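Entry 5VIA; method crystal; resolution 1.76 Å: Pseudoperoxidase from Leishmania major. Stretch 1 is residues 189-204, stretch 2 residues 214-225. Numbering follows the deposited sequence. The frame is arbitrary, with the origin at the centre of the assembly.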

ATOM      1  N   GLN A 189      -9.177  -6.723  13.076  1.00 36.23           N
ATOM      2  CA  GLN A 189      -9.358  -7.195  14.438  1.00 37.17           C
ATOM      3  C   GLN A 189      -8.714  -6.198  15.392  1.00 37.79           C
ATOM      4  O   GLN A 189      -9.254  -5.906  16.459  1.00 38.71           O
ATOM      5  CB  GLN A 189      -8.735  -8.589  14.601  1.00 37.20           C
ATOM      6  CG  GLN A 189      -9.336  -9.645  13.663  1.00 36.18           C
ATOM      7  CD  GLN A 189      -8.557 -10.947  13.642  1.00 36.81           C
ATOM      8  OE1 GLN A 189      -7.439 -11.028  14.155  1.00 37.49           O
ATOM      9  NE2 GLN A 189      -9.142 -11.975  13.044  1.00 35.92           N
ATOM     10  N   PHE A 190      -7.561  -5.669  14.988  1.00 34.74           N
ATOM     11  CA  PHE A 190      -6.808  -4.729  15.818  1.00 34.94           C
ATOM     12  C   PHE A 190      -7.570  -3.418  16.014  1.00 36.49           C
ATOM     13  O   PHE A 190      -7.713  -2.943  17.149  1.00 35.76           O
ATOM     14  CB  PHE A 190      -5.432  -4.459  15.209  1.00 33.62           C
ATOM     15  CG  PHE A 190      -4.536  -3.629  16.085  1.00 35.52           C
ATOM     16  CD1 PHE A 190      -3.705  -4.233  17.022  1.00 35.88           C
ATOM     17  CD2 PHE A 190      -4.536  -2.243  15.981  1.00 35.22           C
ATOM     18  CE1 PHE A 190      -2.887  -3.472  17.826  1.00 37.23           C
ATOM     19  CE2 PHE A 190      -3.724  -1.478  16.788  1.00 37.27           C
ATOM     20  CZ  PHE A 190      -2.898  -2.090  17.703  1.00 37.91           C
ATOM     21  N   LEU A 191      -8.055  -2.841  14.911  1.00 32.20           N
ATOM     22  CA  LEU A 191      -8.826  -1.596  14.966  1.00 33.48           C
ATOM     23  C   LEU A 191     -10.031  -1.716  15.895  1.00 34.27           C
ATOM     24  O   LEU A 191     -10.231  -0.872  16.773  1.00 35.19           O
ATOM     25  CB  LEU A 191      -9.293  -1.162  13.570  1.00 31.78           C
ATOM     26  CG  LEU A 191      -8.237  -0.652  12.585  1.00 31.92           C
ATOM     27  CD1 LEU A 191      -8.903   0.021  11.397  1.00 32.45           C
ATOM     28  CD2 LEU A 191      -7.261   0.297  13.232  1.00 32.74           C
ATOM     29  N   LEU A 192     -10.822  -2.770  15.700  1.00 33.43           N
ATOM     30  CA  LEU A 192     -12.024  -3.001  16.502  1.00 33.57           C
ATOM     31  C   LEU A 192     -11.681  -3.172  17.979  1.00 37.18           C
ATOM     32  O   LEU A 192     -12.412  -2.692  18.851  1.00 37.35           O
ATOM     33  CB  LEU A 192     -12.792  -4.229  15.992  1.00 33.05           C
ATOM     34  CG  LEU A 192     -13.407  -4.140  14.583  1.00 33.90           C
ATOM     35  CD1 LEU A 192     -13.979  -5.484  14.130  1.00 33.18           C
ATOM     36  CD2 LEU A 192     -14.485  -3.063  14.512  1.00 33.74           C
ATOM     37  N   GLU A 193     -10.573  -3.848  18.268  1.00 41.07           N
ATOM     38  CA  GLU A 193     -10.214  -4.106  19.663  1.00 42.40           C
ATOM     39  C   GLU A 193      -9.788  -2.832  20.384  1.00 42.60           C
ATOM     40  O   GLU A 193     -10.131  -2.627  21.545  1.00 45.35           O
ATOM     41  CB  GLU A 193      -9.119  -5.174  19.766  1.00 41.94           C
ATOM     42  CG  GLU A 193      -8.606  -5.387  21.195  1.00 45.47           C
ATOM     43  CD  GLU A 193      -7.804  -6.664  21.349  1.00 51.17           C
ATOM     44  OE1 GLU A 193      -8.075  -7.620  20.594  1.00 53.91           O
ATOM     45  OE2 GLU A 193      -6.911  -6.722  22.231  1.00 53.47           O
ATOM     46  N   HIS A 194      -9.064  -1.965  19.687  1.00 40.26           N
ATOM     47  CA  HIS A 194      -8.458  -0.806  20.334  1.00 41.62           C
ATOM     48  C   HIS A 194      -9.105   0.523  19.973  1.00 42.18           C
ATOM     49  O   HIS A 194      -8.624   1.578  20.397  1.00 42.48           O
ATOM     50  CB  HIS A 194      -6.960  -0.765  20.017  1.00 39.92           C
ATOM     51  CG  HIS A 194      -6.226  -1.985  20.481  1.00 41.23           C
ATOM     52  ND1 HIS A 194      -5.777  -2.958  19.615  1.00 39.75           N
ATOM     53  CD2 HIS A 194      -5.898  -2.403  21.726  1.00 41.74           C
ATOM     54  CE1 HIS A 194      -5.185  -3.917  20.307  1.00 40.60           C
ATOM     55  NE2 HIS A 194      -5.244  -3.606  21.588  1.00 42.31           N
ATOM     56  N   GLU A 195     -10.198   0.464  19.213  1.00 44.36           N
ATOM     57  CA  GLU A 195     -10.884   1.655  18.712  1.00 43.74           C
ATOM     58  C   GLU A 195     -11.036   2.771  19.743  1.00 43.87           C
ATOM     59  O   GLU A 195     -10.706   3.922  19.463  1.00 45.74           O
ATOM     60  CB  GLU A 195     -12.268   1.288  18.170  1.00 42.92           C
ATOM     61  CG  GLU A 195     -12.961   2.447  17.468  1.00 44.47           C
ATOM     62  CD  GLU A 195     -14.399   2.141  17.098  1.00 43.85           C
ATOM     63  OE1 GLU A 195     -14.865   1.015  17.388  1.00 43.75           O
ATOM     64  OE2 GLU A 195     -15.061   3.038  16.533  1.00 41.97           O
ATOM     65  N   ARG A 196     -11.518   2.430  20.932  1.00 60.86           N
ATOM     66  CA  ARG A 196     -11.798   3.443  21.943  1.00 63.75           C
ATOM     67  C   ARG A 196     -10.589   3.864  22.781  1.00 65.01           C
ATOM     68  O   ARG A 196     -10.710   4.750  23.626  1.00 67.65           O
ATOM     69  CB  ARG A 196     -12.931   2.980  22.859  1.00 65.75           C
ATOM     70  CG  ARG A 196     -14.294   2.983  22.194  1.00 69.73           C
ATOM     71  CD  ARG A 196     -15.331   2.259  23.047  1.00 74.26           C
ATOM     72  NE  ARG A 196     -15.147   0.809  23.012  1.00 76.10           N
ATOM     73  CZ  ARG A 196     -15.931  -0.060  23.645  1.00 78.92           C
ATOM     74  NH1 ARG A 196     -16.956   0.372  24.367  1.00 81.64           N
ATOM     75  NH2 ARG A 196     -15.688  -1.362  23.556  1.00 79.27           N
ATOM     76  N   ALA A 197      -9.431   3.249  22.549  1.00 47.79           N
ATOM     77  CA  ALA A 197      -8.238   3.571  23.343  1.00 48.87           C
ATOM     78  C   ALA A 197      -7.218   4.430  22.594  1.00 47.89           C
ATOM     79  O   ALA A 197      -6.234   4.886  23.180  1.00 49.50           O
ATOM     80  CB  ALA A 197      -7.576   2.302  23.878  1.00 47.00           C
ATOM     81  N   PHE A 198      -7.446   4.650  21.307  1.00 44.14           N
ATOM     82  CA  PHE A 198      -6.558   5.502  20.522  1.00 44.06           C
ATOM     83  C   PHE A 198      -6.591   6.957  21.006  1.00 47.44           C
ATOM     84  O   PHE A 198      -7.664   7.528  21.230  1.00 49.99           O
ATOM     85  CB  PHE A 198      -6.917   5.416  19.041  1.00 41.48           C
ATOM     86  CG  PHE A 198      -6.342   4.211  18.343  1.00 41.19           C
ATOM     87  CD1 PHE A 198      -5.054   4.245  17.826  1.00 39.74           C
ATOM     88  CD2 PHE A 198      -7.084   3.054  18.198  1.00 41.03           C
ATOM     89  CE1 PHE A 198      -4.525   3.147  17.171  1.00 40.14           C
ATOM     90  CE2 PHE A 198      -6.558   1.952  17.540  1.00 40.45           C
ATOM     91  CZ  PHE A 198      -5.280   1.997  17.030  1.00 38.45           C
ATOM     92  N   ALA A 199      -5.412   7.546  21.185  1.00 44.57           N
ATOM     93  CA  ALA A 199      -5.306   8.924  21.657  1.00 42.71           C
ATOM     94  C   ALA A 199      -4.481   9.726  20.657  1.00 42.54           C
ATOM     95  O   ALA A 199      -3.664   9.153  19.931  1.00 42.63           O
ATOM     96  CB  ALA A 199      -4.677   8.966  23.043  1.00 43.45           C
ATOM     97  N   PRO A 200      -4.718  11.045  20.584  1.00 47.30           N
ATOM     98  CA  PRO A 200      -3.953  11.915  19.682  1.00 47.09           C
ATOM     99  C   PRO A 200      -2.455  11.774  19.916  1.00 47.20           C
ATOM    100  O   PRO A 200      -2.036  11.691  21.064  1.00 47.34           O
ATOM    101  CB  PRO A 200      -4.406  13.320  20.087  1.00 48.90           C
ATOM    102  CG  PRO A 200      -5.789  13.129  20.583  1.00 50.83           C
ATOM    103  CD  PRO A 200      -5.826  11.764  21.237  1.00 49.51           C
ATOM    104  N   LEU A 201      -1.669  11.738  18.844  1.00 47.18           N
ATOM    105  CA  LEU A 201      -0.217  11.638  18.957  1.00 47.29           C
ATOM    106  C   LEU A 201       0.427  12.892  18.392  1.00 48.02           C
ATOM    107  O   LEU A 201       0.145  13.289  17.258  1.00 46.92           O
ATOM    108  CB  LEU A 201       0.305  10.409  18.203  1.00 44.26           C
ATOM    109  CG  LEU A 201       1.827  10.254  18.100  1.00 45.67           C
ATOM    110  CD1 LEU A 201       2.424   9.897  19.445  1.00 44.64           C
ATOM    111  CD2 LEU A 201       2.210   9.217  17.051  1.00 45.43           C
ATOM    112  N   THR A 202       1.283  13.527  19.182  1.00 47.96           N
ATOM    113  CA  THR A 202       2.030  14.670  18.683  1.00 49.33           C
ATOM    114  C   THR A 202       3.329  14.167  18.090  1.00 48.22           C
ATOM    115  O   THR A 202       4.112  13.512  18.771  1.00 48.49           O
ATOM    116  CB  THR A 202       2.353  15.672  19.796  1.00 52.47           C
ATOM    117  OG1 THR A 202       1.140  16.261  20.277  1.00 54.41           O
ATOM    118  CG2 THR A 202       3.260  16.772  19.270  1.00 53.69           C
ATOM    119  N   VAL A 203       3.561  14.455  16.817  1.00 45.26           N
ATOM    120  CA  VAL A 203       4.844  14.120  16.220  1.00 45.41           C
ATOM    121  C   VAL A 203       5.735  15.352  16.343  1.00 49.57           C
ATOM    122  O   VAL A 203       5.462  16.385  15.733  1.00 51.38           O
ATOM    123  CB  VAL A 203       4.696  13.657  14.753  1.00 43.49           C
ATOM    124  CG1 VAL A 203       6.041  13.289  14.169  1.00 42.16           C
ATOM    125  CG2 VAL A 203       3.756  12.464  14.671  1.00 43.25           C
ATOM    126  N   ALA A 204       6.782  15.246  17.156  1.00 51.80           N
ATOM    127  CA  ALA A 204       7.690  16.367  17.404  1.00 54.84           C
ATOM    128  C   ALA A 204       8.727  16.522  16.302  1.00 54.00           C
ATOM    129  O   ALA A 204       9.148  15.539  15.691  1.00 53.38           O
ATOM    130  CB  ALA A 204       8.386  16.198  18.741  1.00 57.18           C
ATOM    131  N   THR A 214       6.031  19.289   6.981  1.00 57.26           N
ATOM    132  CA  THR A 214       4.962  19.571   7.920  1.00 58.68           C
ATOM    133  C   THR A 214       4.581  18.262   8.614  1.00 57.74           C
ATOM    134  O   THR A 214       4.125  17.315   7.976  1.00 56.03           O
ATOM    135  CB  THR A 214       3.747  20.239   7.214  1.00 63.49           C
ATOM    136  OG1 THR A 214       2.623  20.274   8.103  1.00 63.98           O
ATOM    137  CG2 THR A 214       3.370  19.489   5.938  1.00 61.23           C
ATOM    138  N   LEU A 215       4.808  18.196   9.920  1.00 51.96           N
ATOM    139  CA  LEU A 215       4.565  16.957  10.659  1.00 50.66           C
ATOM    140  C   LEU A 215       3.073  16.659  10.748  1.00 48.41           C
ATOM    141  O   LEU A 215       2.259  17.575  10.868  1.00 50.48           O
ATOM    142  CB  LEU A 215       5.198  17.040  12.049  1.00 51.03           C
ATOM    143  CG  LEU A 215       6.720  17.121  11.981  1.00 50.70           C
ATOM    144  CD1 LEU A 215       7.314  17.388  13.331  1.00 53.79           C
ATOM    145  CD2 LEU A 215       7.276  15.831  11.414  1.00 48.17           C
ATOM    146  N   PRO A 216       2.706  15.374  10.686  1.00 40.36           N
ATOM    147  CA  PRO A 216       1.282  15.030  10.668  1.00 38.17           C
ATOM    148  C   PRO A 216       0.598  15.349  11.996  1.00 42.02           C
ATOM    149  O   PRO A 216       1.225  15.268  13.072  1.00 42.15           O
ATOM    150  CB  PRO A 216       1.279  13.521  10.374  1.00 38.46           C
ATOM    151  CG  PRO A 216       2.626  13.036  10.706  1.00 39.32           C
ATOM    152  CD  PRO A 216       3.573  14.192  10.541  1.00 39.64           C
ATOM    153  N   GLN A 217      -0.675  15.726  11.916  1.00 45.62           N
ATOM    154  CA  GLN A 217      -1.416  16.191  13.079  1.00 46.55           C
ATOM    155  C   GLN A 217      -2.589  15.283  13.414  1.00 46.22           C
ATOM    156  O   GLN A 217      -3.244  15.467  14.437  1.00 48.86           O
ATOM    157  CB  GLN A 217      -1.935  17.608  12.826  1.00 48.34           C
ATOM    158  CG  GLN A 217      -0.877  18.615  12.383  1.00 52.92           C
ATOM    159  CD  GLN A 217      -1.450  20.016  12.201  1.00 58.42           C
ATOM    160  OE1 GLN A 217      -2.668  20.197  12.126  1.00 59.63           O
ATOM    161  NE2 GLN A 217      -0.572  21.012  12.128  1.00 60.82           N
ATOM    162  N   THR A 218      -2.856  14.307  12.551  1.00 33.08           N
ATOM    163  CA  THR A 218      -4.037  13.471  12.700  1.00 34.94           C
ATOM    164  C   THR A 218      -3.672  12.051  13.108  1.00 34.51           C
ATOM    165  O   THR A 218      -4.528  11.162  13.115  1.00 35.01           O
ATOM    166  CB  THR A 218      -4.842  13.391  11.380  1.00 32.70           C
ATOM    167  OG1 THR A 218      -4.190  12.480  10.497  1.00 32.23           O
ATOM    168  CG2 THR A 218      -4.926  14.764  10.719  1.00 33.81           C
ATOM    169  N   LEU A 219      -2.409  11.816  13.431  1.00 37.87           N
ATOM    170  CA  LEU A 219      -2.034  10.471  13.849  1.00 38.05           C
ATOM    171  C   LEU A 219      -2.555  10.192  15.249  1.00 38.86           C
ATOM    172  O   LEU A 219      -2.579  11.082  16.105  1.00 42.11           O
ATOM    173  CB  LEU A 219      -0.528  10.249  13.771  1.00 35.95           C
ATOM    174  CG  LEU A 219       0.140  10.359  12.399  1.00 37.21           C
ATOM    175  CD1 LEU A 219       1.621  10.014  12.513  1.00 36.19           C
ATOM    176  CD2 LEU A 219      -0.532   9.482  11.348  1.00 35.80           C
ATOM    177  N   ARG A 220      -3.014   8.966  15.470  1.00 43.78           N
ATOM    178  CA  ARG A 220      -3.445   8.572  16.800  1.00 45.67           C
ATOM    179  C   ARG A 220      -2.731   7.295  17.205  1.00 44.64           C
ATOM    180  O   ARG A 220      -2.184   6.578  16.363  1.00 43.47           O
ATOM    181  CB  ARG A 220      -4.965   8.421  16.880  1.00 46.26           C
ATOM    182  CG  ARG A 220      -5.733   9.720  16.629  1.00 47.29           C
ATOM    183  CD  ARG A 220      -7.174   9.587  17.092  1.00 50.19           C
ATOM    184  NE  ARG A 220      -8.043  10.656  16.600  1.00 51.91           N
ATOM    185  CZ  ARG A 220      -9.296  10.459  16.186  1.00 54.75           C
ATOM    186  NH1 ARG A 220      -9.819   9.237  16.204  1.00 53.93           N
ATOM    187  NH2 ARG A 220     -10.032  11.476  15.749  1.00 55.46           N
ATOM    188  N   CYS A 221      -2.743   7.012  18.499  1.00 43.86           N
ATOM    189  CA  CYS A 221      -1.784   6.080  19.052  1.00 45.06           C
ATOM    190  C   CYS A 221      -2.368   5.244  20.182  1.00 45.93           C
ATOM    191  O   CYS A 221      -3.104   5.754  21.035  1.00 46.05           O
ATOM    192  CB  CYS A 221      -0.589   6.881  19.575  1.00 49.32           C
ATOM    193  SG  CYS A 221       0.719   5.906  20.303  1.00 48.40           S
ATOM    194  N   VAL A 222      -2.045   3.952  20.169  1.00 39.70           N
ATOM    195  CA  VAL A 222      -2.240   3.100  21.332  1.00 40.07           C
ATOM    196  C   VAL A 222      -0.946   2.335  21.605  1.00 40.06           C
ATOM    197  O   VAL A 222      -0.194   2.028  20.675  1.00 39.40           O
ATOM    198  CB  VAL A 222      -3.431   2.128  21.161  1.00 42.38           C
ATOM    199  CG1 VAL A 222      -3.106   1.015  20.174  1.00 41.32           C
ATOM    200  CG2 VAL A 222      -3.825   1.546  22.501  1.00 44.06           C
ATOM    201  N   TYR A 223      -0.673   2.072  22.881  1.00 46.93           N
ATOM    202  CA  TYR A 223       0.471   1.254  23.268  1.00 47.51           C
ATOM    203  C   TYR A 223      -0.023  -0.107  23.714  1.00 48.52           C
ATOM    204  O   TYR A 223      -0.870  -0.210  24.609  1.00 50.58           O
ATOM    205  CB  TYR A 223       1.288   1.922  24.378  1.00 47.43           C
ATOM    206  CG  TYR A 223       2.044   3.140  23.905  1.00 48.30           C
ATOM    207  CD1 TYR A 223       3.326   3.030  23.377  1.00 48.25           C
ATOM    208  CD2 TYR A 223       1.473   4.406  23.982  1.00 49.49           C
ATOM    209  CE1 TYR A 223       4.017   4.146  22.948  1.00 48.55           C
ATOM    210  CE2 TYR A 223       2.156   5.526  23.548  1.00 49.26           C
ATOM    211  CZ  TYR A 223       3.424   5.389  23.032  1.00 49.90           C
ATOM    212  OH  TYR A 223       4.101   6.513  22.610  1.00 52.84           O
ATOM    213  N   VAL A 224       0.505  -1.150  23.084  1.00 41.54           N
ATOM    214  CA  VAL A 224       0.010  -2.502  23.298  1.00 43.78           C
ATOM    215  C   VAL A 224       1.142  -3.381  23.821  1.00 44.80           C
ATOM    216  O   VAL A 224       2.267  -3.303  23.331  1.00 44.72           O
ATOM    217  CB  VAL A 224      -0.566  -3.088  21.985  1.00 41.67           C
ATOM    218  CG1 VAL A 224      -1.148  -4.461  22.220  1.00 43.20           C
ATOM    219  CG2 VAL A 224      -1.639  -2.170  21.427  1.00 43.56           C
ATOM    220  N   LYS A 225       0.850  -4.197  24.828  1.00 68.15           N
ATOM    221  CA  LYS A 225       1.841  -5.126  25.359  1.00 70.92           C
ATOM    222  C   LYS A 225       1.823  -6.425  24.559  1.00 71.87           C
ATOM    223  O   LYS A 225       0.795  -7.104  24.489  1.00 72.31           O
ATOM    224  CB  LYS A 225       1.554  -5.429  26.828  1.00 73.44           C
ATOM    225  CG  LYS A 225       1.145  -4.220  27.651  1.00 75.21           C
ATOM    226  CD  LYS A 225       0.936  -4.595  29.110  1.00 79.06           C
ATOM    227  CE  LYS A 225       2.251  -4.624  29.873  1.00 82.96           C
ATOM    228  NZ  LYS A 225       2.775  -3.249  30.123  1.00 84.51           N
TER
HETATM  229  O   HOH W   1      -0.212  13.377  14.594  1.00 35.70           O
HETATM  230  O   HOH W   2       1.995  16.424  15.424  1.00 44.13           O

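Stretch 1 enters as a helix lying almost perpendicular, at 87°, to the strand 219-224. In Phe190, CB leaves sideways, but with chi1 at t the end of the side chain comes nearer the strand; the long, flat ring can span the gap from the helix, with CZ 4.0 Å from Val222 CG1 and 3.9 Å from Val224 CG2. One turn later His194 points toward the strand, and Val224 CG2 sits over a face of its imidazole, 4.2 Å from the ring centroid, a CH-pi contact in which a methyl meets a flat aromatic surface. The imidazole also keeps a polar role: His194 ND1 makes a weak hydrogen bond to Phe190 O (3.1 Å).

After the chain turns, the small side chain of Ala197 rests its CB 4.1 Å from Val222 CG2. Val222 also offers CG1 to a face of the Phe198 ring, 4.2 Å from its centroid, so this branched residue packs against several neighbours on stretch 1.

Ala199 begins the antiparallel pairing. Its N donates to Cys221 O (2.9 Å) and its O accepts from Cys221 N (2.7 Å), closing a two-bond ring; Arg220 CA also approaches Ala199 O at 3.2 Å. Pro200, lacking an amide hydrogen, suits the next position, a non-hydrogen-bonded pair with Arg220, where no backbone donor is required. Leu201 N resumes the pattern, donating to Leu219 O (3.0 Å). Pointing toward stretch 2, apolar Leu201 can pack against the Cys221 and Leu219 side chains, its CB 3.9 Å from Cys221 CB.

From Leu201 O onward, waters link the two backbones, while side chains still touch directly. Water 1 donates to Leu201 O and Pro216 O and accepts from Leu219 N. Thr202, exposed and facing away, can carry a polar hydroxyl. Val203 N donates to water 2, which donates to Pro216 O. Its branched side chain points toward stretch 2 and spreads two methyls: CG1 lies 3.9 Å from Leu215 CD2, and CG2 lies 3.9 Å from Leu219 CD1 and 4.2 Å from Pro216 CG.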